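Local coordinates for vesicular integral-membrane protein VIP36 (Canis lupus familiaris, PDB 2DUR) that acts as a calcium-dependent intracellular lectin of the early secretory pathway, binding high-mannose glycans and helping to transport and sort the glycoproteins that carry them, at residues 15-20 with 24-29; 62-67 with 87-92. One frame throughout, in Å; residues are numbered along the deposited sequence.

Contact 1: 15-20 with 24-29; sequences PYQGVG and MPLWDF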
ATOM      1  N   PRO A  15     -15.008   3.140  13.980  1.00 31.87           N
ATOM      2  CA  PRO A  15     -15.571   1.809  13.730  1.00 31.83           C
ATOM      3  C   PRO A  15     -15.902   1.536  12.256  1.00 31.33           C
ATOM      4  O   PRO A  15     -16.676   0.614  11.931  1.00 31.84           O
ATOM      5  CB  PRO A  15     -16.853   1.835  14.572  1.00 32.25           C
ATOM      6  CG  PRO A  15     -17.306   3.292  14.499  1.00 31.86           C
ATOM      7  CD  PRO A  15     -16.070   4.139  14.216  1.00 32.81           C
ATOM      8  N   TYR A  16     -15.304   2.337  11.381  1.00 29.79           N
ATOM      9  CA  TYR A  16     -15.448   2.225   9.941  1.00 29.15           C
ATOM     10  C   TYR A  16     -16.815   2.726   9.532  1.00 29.52           C
ATOM     11  O   TYR A  16     -17.850   2.083   9.758  1.00 29.82           O
ATOM     12  CB  TYR A  16     -15.106   0.810   9.444  1.00 27.72           C
ATOM     13  CG  TYR A  16     -13.814   0.320  10.061  1.00 27.10           C
ATOM     14  CD1 TYR A  16     -13.789  -0.812  10.872  1.00 25.11           C
ATOM     15  CD2 TYR A  16     -12.614   1.029   9.881  1.00 24.87           C
ATOM     16  CE1 TYR A  16     -12.624  -1.257  11.461  1.00 23.90           C
ATOM     17  CE2 TYR A  16     -11.429   0.600  10.469  1.00 21.45           C
ATOM     18  CZ  TYR A  16     -11.434  -0.539  11.259  1.00 23.23           C
ATOM     19  OH  TYR A  16     -10.299  -1.015  11.857  1.00 23.03           O
ATOM     20  N   GLN A  17     -16.806   3.910   8.933  1.00 29.57           N
ATOM     21  CA  GLN A  17     -18.036   4.609   8.637  1.00 29.51           C
ATOM     22  C   GLN A  17     -19.000   3.786   7.787  1.00 29.59           C
ATOM     23  O   GLN A  17     -18.618   3.230   6.757  1.00 30.20           O
ATOM     24  CB  GLN A  17     -17.731   5.935   7.944  1.00 29.87           C
ATOM     25  CG  GLN A  17     -18.957   6.818   7.797  1.00 29.86           C
ATOM     26  CD  GLN A  17     -18.622   8.162   7.201  1.00 29.46           C
ATOM     27  OE1 GLN A  17     -17.805   8.903   7.748  1.00 30.69           O
ATOM     28  NE2 GLN A  17     -19.237   8.481   6.069  1.00 29.94           N
ATOM     29  N   GLY A  18     -20.253   3.704   8.229  1.00 29.34           N
ATOM     30  CA  GLY A  18     -21.300   3.094   7.415  1.00 29.42           C
ATOM     31  C   GLY A  18     -21.324   1.573   7.389  1.00 29.10           C
ATOM     32  O   GLY A  18     -22.097   0.979   6.642  1.00 28.84           O
ATOM     33  N   VAL A  19     -20.473   0.949   8.192  1.00 29.61           N
ATOM     34  CA  VAL A  19     -20.444  -0.514   8.255  1.00 30.38           C
ATOM     35  C   VAL A  19     -21.489  -0.980   9.255  1.00 31.30           C
ATOM     36  O   VAL A  19     -22.342  -1.821   8.929  1.00 31.51           O
ATOM     37  CB  VAL A  19     -19.046  -1.050   8.640  1.00 30.36           C
ATOM     38  CG1 VAL A  19     -19.091  -2.565   8.901  1.00 30.40           C
ATOM     39  CG2 VAL A  19     -18.037  -0.710   7.539  1.00 30.00           C
ATOM     40  N   GLY A  20     -21.427  -0.411  10.459  1.00 31.92           N
ATOM     41  CA  GLY A  20     -22.336  -0.779  11.545  1.00 33.07           C
ATOM     42  C   GLY A  20     -23.423   0.243  11.834  1.00 33.40           C
ATOM     43  O   GLY A  20     -23.997   0.236  12.927  1.00 34.31           O
ATOM     44  N   MET A  24     -23.158   6.405   5.366  1.00 32.43           N
ATOM     45  CA  MET A  24     -22.594   5.985   4.076  1.00 33.24           C
ATOM     46  C   MET A  24     -21.134   5.531   4.249  1.00 30.54           C
ATOM     47  O   MET A  24     -20.331   6.218   4.892  1.00 30.83           O
ATOM     48  CB  MET A  24     -22.667   7.144   3.071  1.00 33.11           C
ATOM     49  CG  MET A  24     -23.228   6.761   1.711  1.00 35.91           C
ATOM     50  SD  MET A  24     -23.830   8.131   0.670  1.00 40.14           S
ATOM     51  CE  MET A  24     -24.237   9.401   1.875  1.00 37.36           C
ATOM     52  N   PRO A  25     -20.775   4.369   3.678  1.00 28.71           N
ATOM     53  CA  PRO A  25     -19.381   3.963   3.857  1.00 27.01           C
ATOM     54  C   PRO A  25     -18.444   4.802   2.986  1.00 24.93           C
ATOM     55  O   PRO A  25     -18.882   5.403   1.999  1.00 24.54           O
ATOM     56  CB  PRO A  25     -19.378   2.492   3.410  1.00 27.33           C
ATOM     57  CG  PRO A  25     -20.526   2.378   2.458  1.00 28.37           C
ATOM     58  CD  PRO A  25     -21.547   3.422   2.851  1.00 28.32           C
ATOM     59  N   LEU A  26     -17.169   4.827   3.366  1.00 23.98           N
ATOM     60  CA  LEU A  26     -16.147   5.524   2.581  1.00 23.11           C
ATOM     61  C   LEU A  26     -15.264   4.564   1.768  1.00 22.81           C
ATOM     62  O   LEU A  26     -14.449   5.012   0.950  1.00 21.62           O
ATOM     63  CB  LEU A  26     -15.280   6.392   3.501  1.00 22.92           C
ATOM     64  CG  LEU A  26     -15.986   7.610   4.146  1.00 22.97           C
ATOM     65  CD1 LEU A  26     -15.179   8.104   5.340  1.00 25.16           C
ATOM     66  CD2 LEU A  26     -16.258   8.720   3.117  1.00 24.37           C
ATOM     67  N   TRP A  27     -15.429   3.261   2.004  1.00 22.31           N
ATOM     68  CA  TRP A  27     -14.622   2.225   1.346  1.00 22.11           C
ATOM     69  C   TRP A  27     -15.509   1.077   0.913  1.00 22.48           C
ATOM     70  O   TRP A  27     -16.517   0.798   1.586  1.00 22.74           O
ATOM     71  CB  TRP A  27     -13.597   1.665   2.327  1.00 22.06           C
ATOM     72  CG  TRP A  27     -12.624   2.702   2.853  1.00 23.35           C
ATOM     73  CD1 TRP A  27     -12.870   3.648   3.823  1.00 23.62           C
ATOM     74  CD2 TRP A  27     -11.263   2.910   2.429  1.00 23.00           C
ATOM     75  NE1 TRP A  27     -11.752   4.420   4.025  1.00 24.08           N
ATOM     76  CE2 TRP A  27     -10.753   3.998   3.183  1.00 23.58           C
ATOM     77  CE3 TRP A  27     -10.427   2.285   1.481  1.00 22.97           C
ATOM     78  CZ2 TRP A  27      -9.447   4.489   3.013  1.00 22.94           C
ATOM     79  CZ3 TRP A  27      -9.111   2.766   1.326  1.00 22.42           C
ATOM     80  CH2 TRP A  27      -8.641   3.856   2.097  1.00 23.53           C
ATOM     81  N   ASP A  28     -15.141   0.441  -0.198  1.00 21.48           N
ATOM     82  CA  ASP A  28     -15.741  -0.817  -0.648  1.00 20.65           C
ATOM     83  C   ASP A  28     -14.872  -1.953  -0.112  1.00 20.16           C
ATOM     84  O   ASP A  28     -13.637  -1.871  -0.146  1.00 20.08           O
ATOM     85  CB  ASP A  28     -15.779  -0.893  -2.168  1.00 20.70           C
ATOM     86  CG  ASP A  28     -16.789   0.055  -2.785  1.00 24.17           C
ATOM     87  OD1 ASP A  28     -17.956  -0.008  -2.389  1.00 24.30           O
ATOM     88  OD2 ASP A  28     -16.429   0.834  -3.676  1.00 23.76           O
ATOM     89  N   PHE A  29     -15.517  -3.001   0.386  1.00 19.22           N
ATOM     90  CA  PHE A  29     -14.842  -4.147   0.981  1.00 19.26           C
ATOM     91  C   PHE A  29     -15.033  -5.323   0.024  1.00 18.93           C
ATOM     92  O   PHE A  29     -16.157  -5.695  -0.282  1.00 19.52           O
ATOM     93  CB  PHE A  29     -15.425  -4.425   2.375  1.00 20.11           C
ATOM     94  CG  PHE A  29     -15.311  -3.233   3.295  1.00 19.99           C
ATOM     95  CD1 PHE A  29     -16.346  -2.309   3.380  1.00 23.13           C
ATOM     96  CD2 PHE A  29     -14.136  -3.011   4.003  1.00 22.57           C
ATOM     97  CE1 PHE A  29     -16.219  -1.186   4.199  1.00 22.55           C
ATOM     98  CE2 PHE A  29     -13.997  -1.903   4.829  1.00 23.14           C
ATOM     99  CZ  PHE A  29     -15.054  -0.986   4.910  1.00 22.20           C
TER
HETATM  100  O   HOH W   1     -16.126   3.295   5.512  1.00 25.51           O

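Contact 2: 62-67 with 87-92; sequences KDWEMH and LWYTRD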
ATOM      1  N   LYS A  62      -2.265  16.937  -4.375  1.00 21.94           N
ATOM      2  CA  LYS A  62      -0.948  16.793  -4.989  1.00 23.01           C
ATOM      3  C   LYS A  62       0.116  16.352  -3.993  1.00 22.33           C
ATOM      4  O   LYS A  62       1.090  15.687  -4.357  1.00 24.75           O
ATOM      5  CB  LYS A  62      -0.512  18.110  -5.631  1.00 22.38           C
ATOM      6  CG  LYS A  62      -1.411  18.603  -6.742  1.00 24.63           C
ATOM      7  CD  LYS A  62      -0.925  19.988  -7.180  1.00 26.72           C
ATOM      8  CE  LYS A  62      -1.832  20.602  -8.215  1.00 30.07           C
ATOM      9  NZ  LYS A  62      -3.161  20.958  -7.655  1.00 32.35           N
ATOM     10  N   ASP A  63      -0.046  16.725  -2.732  1.00 21.34           N
ATOM     11  CA  ASP A  63       0.959  16.436  -1.716  1.00 21.03           C
ATOM     12  C   ASP A  63       0.297  15.786  -0.513  1.00 20.71           C
ATOM     13  O   ASP A  63      -0.565  16.395   0.142  1.00 20.40           O
ATOM     14  CB  ASP A  63       1.685  17.721  -1.288  1.00 21.63           C
ATOM     15  CG  ASP A  63       2.112  18.546  -2.472  1.00 21.46           C
ATOM     16  OD1 ASP A  63       3.201  18.289  -3.004  1.00 22.23           O
ATOM     17  OD2 ASP A  63       1.332  19.439  -2.879  1.00 23.05           O
ATOM     18  N   TRP A  64       0.683  14.542  -0.231  1.00 19.86           N
ATOM     19  CA  TRP A  64      -0.018  13.778   0.793  1.00 19.02           C
ATOM     20  C   TRP A  64       0.877  12.812   1.537  1.00 18.67           C
ATOM     21  O   TRP A  64       1.993  12.480   1.096  1.00 17.13           O
ATOM     22  CB  TRP A  64      -1.222  13.048   0.190  1.00 19.57           C
ATOM     23  CG  TRP A  64      -0.940  12.262  -1.072  1.00 18.61           C
ATOM     24  CD1 TRP A  64      -1.188  12.657  -2.346  1.00 18.82           C
ATOM     25  CD2 TRP A  64      -0.369  10.944  -1.162  1.00 18.51           C
ATOM     26  NE1 TRP A  64      -0.826  11.676  -3.237  1.00 19.47           N
ATOM     27  CE2 TRP A  64      -0.324  10.608  -2.538  1.00 18.11           C
ATOM     28  CE3 TRP A  64       0.082  10.013  -0.221  1.00 16.41           C
ATOM     29  CZ2 TRP A  64       0.181   9.377  -2.997  1.00 18.61           C
ATOM     30  CZ3 TRP A  64       0.605   8.784  -0.672  1.00 18.52           C
ATOM     31  CH2 TRP A  64       0.632   8.480  -2.048  1.00 17.72           C
ATOM     32  N   GLU A  65       0.392  12.368   2.695  1.00 17.65           N
ATOM     33  CA  GLU A  65       1.119  11.371   3.443  1.00 17.94           C
ATOM     34  C   GLU A  65       0.102  10.438   4.046  1.00 18.53           C
ATOM     35  O   GLU A  65      -0.803  10.894   4.759  1.00 18.99           O
ATOM     36  CB  GLU A  65       1.975  12.002   4.553  1.00 18.04           C
ATOM     37  CG  GLU A  65       2.829  10.995   5.307  1.00 19.14           C
ATOM     38  CD  GLU A  65       3.881  11.663   6.198  1.00 21.83           C
ATOM     39  OE1 GLU A  65       3.991  11.302   7.386  1.00 26.53           O
ATOM     40  OE2 GLU A  65       4.598  12.568   5.703  1.00 26.84           O
ATOM     41  N   MET A  66       0.235   9.152   3.720  1.00 17.91           N
ATOM     42  CA  MET A  66      -0.659   8.105   4.247  1.00 17.85           C
ATOM     43  C   MET A  66       0.018   7.326   5.371  1.00 18.07           C
ATOM     44  O   MET A  66       1.135   6.840   5.226  1.00 18.78           O
ATOM     45  CB  MET A  66      -1.040   7.122   3.113  1.00 17.50           C
ATOM     46  CG  MET A  66      -1.981   5.983   3.583  1.00 19.53           C
ATOM     47  SD  MET A  66      -3.666   6.569   3.878  1.00 20.10           S
ATOM     48  CE  MET A  66      -4.412   6.439   2.253  1.00 20.54           C
ATOM     49  N   HIS A  67      -0.652   7.218   6.522  1.00 19.07           N
ATOM     50  CA  HIS A  67      -0.147   6.394   7.596  1.00 18.72           C
ATOM     51  C   HIS A  67      -1.009   5.159   7.733  1.00 18.75           C
ATOM     52  O   HIS A  67      -2.225   5.257   7.854  1.00 19.28           O
ATOM     53  CB  HIS A  67      -0.192   7.134   8.931  1.00 19.11           C
ATOM     54  CG  HIS A  67       0.704   8.324   8.980  1.00 20.44           C
ATOM     55  ND1 HIS A  67       0.743   9.178  10.063  1.00 22.64           N
ATOM     56  CD2 HIS A  67       1.583   8.814   8.075  1.00 22.69           C
ATOM     57  CE1 HIS A  67       1.617  10.141   9.820  1.00 22.59           C
ATOM     58  NE2 HIS A  67       2.142   9.944   8.624  1.00 21.91           N
ATOM     59  N   LEU A  87      -0.296  -1.857  -0.916  1.00 15.42           N
ATOM     60  CA  LEU A  87      -0.978  -0.579  -0.786  1.00 15.04           C
ATOM     61  C   LEU A  87      -0.953   0.064  -2.149  1.00 15.03           C
ATOM     62  O   LEU A  87       0.073   0.017  -2.811  1.00 14.76           O
ATOM     63  CB  LEU A  87      -0.221   0.318   0.200  1.00 15.08           C
ATOM     64  CG  LEU A  87      -0.057  -0.315   1.576  1.00 17.74           C
ATOM     65  CD1 LEU A  87       0.806   0.574   2.468  1.00 20.56           C
ATOM     66  CD2 LEU A  87      -1.430  -0.579   2.225  1.00 19.69           C
ATOM     67  N   TRP A  88      -2.066   0.680  -2.540  1.00 15.43           N
ATOM     68  CA  TRP A  88      -2.260   1.137  -3.886  1.00 15.33           C
ATOM     69  C   TRP A  88      -2.628   2.595  -3.958  1.00 15.64           C
ATOM     70  O   TRP A  88      -3.411   3.100  -3.137  1.00 16.24           O
ATOM     71  CB  TRP A  88      -3.402   0.339  -4.532  1.00 15.55           C
ATOM     72  CG  TRP A  88      -3.154  -1.120  -4.560  1.00 15.75           C
ATOM     73  CD1 TRP A  88      -3.672  -2.059  -3.713  1.00 16.01           C
ATOM     74  CD2 TRP A  88      -2.319  -1.824  -5.484  1.00 13.69           C
ATOM     75  NE1 TRP A  88      -3.202  -3.316  -4.046  1.00 15.45           N
ATOM     76  CE2 TRP A  88      -2.403  -3.205  -5.157  1.00 14.83           C
ATOM     77  CE3 TRP A  88      -1.524  -1.423  -6.590  1.00 13.43           C
ATOM     78  CZ2 TRP A  88      -1.694  -4.189  -5.861  1.00 16.09           C
ATOM     79  CZ3 TRP A  88      -0.842  -2.422  -7.322  1.00 14.16           C
ATOM     80  CH2 TRP A  88      -0.938  -3.785  -6.965  1.00 13.00           C
ATOM     81  N   TYR A  89      -2.096   3.254  -4.977  1.00 15.36           N
ATOM     82  CA  TYR A  89      -2.621   4.538  -5.439  1.00 15.70           C
ATOM     83  C   TYR A  89      -2.708   4.411  -6.958  1.00 16.57           C
ATOM     84  O   TYR A  89      -1.711   4.560  -7.678  1.00 15.83           O
ATOM     85  CB  TYR A  89      -1.703   5.674  -4.982  1.00 15.03           C
ATOM     86  CG  TYR A  89      -2.105   7.024  -5.509  1.00 16.38           C
ATOM     87  CD1 TYR A  89      -3.179   7.710  -4.950  1.00 17.41           C
ATOM     88  CD2 TYR A  89      -1.414   7.614  -6.579  1.00 15.62           C
ATOM     89  CE1 TYR A  89      -3.568   8.957  -5.437  1.00 17.38           C
ATOM     90  CE2 TYR A  89      -1.792   8.885  -7.082  1.00 16.78           C
ATOM     91  CZ  TYR A  89      -2.861   9.548  -6.487  1.00 16.51           C
ATOM     92  OH  TYR A  89      -3.234  10.792  -6.973  1.00 19.36           O
ATOM     93  N   THR A  90      -3.898   4.051  -7.436  1.00 16.06           N
ATOM     94  CA  THR A  90      -4.031   3.573  -8.813  1.00 16.42           C
ATOM     95  C   THR A  90      -5.240   4.115  -9.551  1.00 17.06           C
ATOM     96  O   THR A  90      -6.237   4.525  -8.955  1.00 17.07           O
ATOM     97  CB  THR A  90      -4.069   2.020  -8.894  1.00 16.00           C
ATOM     98  OG1 THR A  90      -5.145   1.505  -8.089  1.00 16.78           O
ATOM     99  CG2 THR A  90      -2.744   1.401  -8.450  1.00 16.01           C
ATOM    100  N   ARG A  91      -5.152   4.066 -10.872  1.00 17.49           N
ATOM    101  CA  ARG A  91      -6.236   4.504 -11.739  1.00 18.58           C
ATOM    102  C   ARG A  91      -7.515   3.723 -11.494  1.00 19.27           C
ATOM    103  O   ARG A  91      -8.614   4.303 -11.437  1.00 20.12           O
ATOM    104  CB  ARG A  91      -5.821   4.325 -13.188  1.00 18.94           C
ATOM    105  CG  ARG A  91      -6.778   5.002 -14.159  1.00 19.66           C
ATOM    106  CD  ARG A  91      -6.439   4.572 -15.584  1.00 19.71           C
ATOM    107  NE  ARG A  91      -6.798   3.176 -15.808  1.00 19.72           N
ATOM    108  CZ  ARG A  91      -6.559   2.510 -16.942  1.00 21.20           C
ATOM    109  NH1 ARG A  91      -5.909   3.088 -17.960  1.00 20.47           N
ATOM    110  NH2 ARG A  91      -6.958   1.246 -17.035  1.00 21.00           N
ATOM    111  N   ASP A  92      -7.361   2.406 -11.393  1.00 19.16           N
ATOM    112  CA  ASP A  92      -8.488   1.492 -11.285  1.00 20.42           C
ATOM    113  C   ASP A  92      -8.625   1.027  -9.845  1.00 21.02           C
ATOM    114  O   ASP A  92      -7.666   1.080  -9.051  1.00 22.44           O
ATOM    115  CB  ASP A  92      -8.296   0.300 -12.235  1.00 20.43           C
ATOM    116  CG  ASP A  92      -8.271   0.718 -13.709  1.00 21.48           C
ATOM    117  OD1 ASP A  92      -8.767   1.819 -14.040  1.00 22.70           O
ATOM    118  OD2 ASP A  92      -7.734  -0.029 -14.539  1.00 24.67           O
TER
HETATM  119  O   HOH W   2      -1.319  12.768  -5.924  1.00 20.73           O

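Contact 1: 15-20 with 24-29
Gln-17 and Gly-18 lie against Met-24 and Pro-25 where the N-terminal loop of the legume-lectin-like β-sandwich folds back on the lead-in to strand 27-31, an outermost strand of the seven-stranded sheet. The first segment makes a type II β-turn over Tyr-16 to Val-19, with Gly-18 at its third position and a long closing bond of 3.3 Å from Val-19 N to Tyr-16 O.

Polar links dominate. Gln-17 points its CG away from its own backbone N (chi1 -171°), and the extended chain lays the amide beside the chain leading into the strand. There NE2 donates to Met-24 O at 2.8 Å, with a moderate bend at hydrogen (152°); the donor lies in the carbonyl plane, while the acceptor is tilted slightly from the amide plane. The backbone carbonyl of Gln-17 is gripped twice: a CA-H...O contact reaches it from Pro-25 CA at 3.1 Å, and water 1 donates to Gln-17 O at 2.8 Å. The same water accepts from Leu-26 N, also at 2.8 Å, and so links the turn's carbonyl to an N-H just ahead of the strand.

Van der Waals contacts complete the interface. Gly-18 sets its CA over the face of the Met-24 to Pro-25 peptide, 4.0 Å from Pro-25 N; a CB here would run into that peptide, and the positive phi (78°) also favours glycine. Leu-26 CD1 lies 3.7 Å from Gln-17 OE1. Farther along, Leu-35 of strand 34-35 touches both Val-19 and Phe-29, and in the apolar pair these two form, Val-19 CG2 approaches the Phe-29 ring obliquely, 3.8 Å from CE1.

Contact 2: 62-67 with 87-92
The strands bearing Trp-64 and Tyr-89 run in roughly opposite directions in facing layers, with Trp-64 CA 11.4 Å from Tyr-89 CA and no hydrogen bond directly joining the two segments. Both residues send their CB toward the other layer, and their rings make the contact between them. With CG between the backbone N and the carbonyl carbon (chi1 49°), the indole of Trp-64 extends across the interlayer space and sets CZ2 over one face of the Tyr-89 phenol, above its centre and 4.1 Å from Tyr-89 CG. The planes are inclined at 45°, and the centroid of the Trp-64 six-membered ring is 5.3 Å from that of the Tyr-89 ring, an oblique meeting of aromatics.

This is the interior of the β-sandwich of an L-type lectin: strand 64-73 belongs to the eight-stranded sheet and strand 84-90 to the seven-stranded one. Phe-205 extends the aromatic cluster, edge-to-face with Trp-64 and inclined to Tyr-89, while Leu-225 and Val-169 pack on Trp-64 within its own sheet.

Water 2 joins the polar ends of the pair. It accepts from Trp-64 NE1 at 2.9 Å, in the plane of the indole at its edge, and donates to Tyr-89 OH at 2.9 Å. That hydroxyl is also hydrogen-bonded to Pro-200 O, a second tie on its position.

Glu-65 and His-67 project from the other side of their strand. His-67 NE2 donates almost straight (173°) to Glu-65 OE1 at 2.6 Å, within the imidazole plane and onto the anti lone pair of the carboxylate. Just past strand 84-90, Arg-91 grips Asp-92 side-on, NE to OD1 at 3.0 Å and NH2 to OD2 at 2.9 Å.

Contact 1 is a surface contact and contact 2 a buried one, their centres about 19 Å apart and their nearest atoms about 5 Å apart without touching. Both reach the seven-stranded sheet, contact 1 at its outermost strand 27-31 and contact 2 at the inner strand 84-90, but contact 2 has one segment in each sheet, whereas contact 1 pairs a loop with an edge strand and its lead-in. Their chemistry follows the setting. At the surface, neighbouring pieces of chain are joined largely through backbone carbonyls, an amide and a water; in the core, two large aromatics span the layers, and a water bridges their polar ends, with Pro-200 O also holding the tyrosine hydroxyl. Both lie away from the calcium and mannose sites.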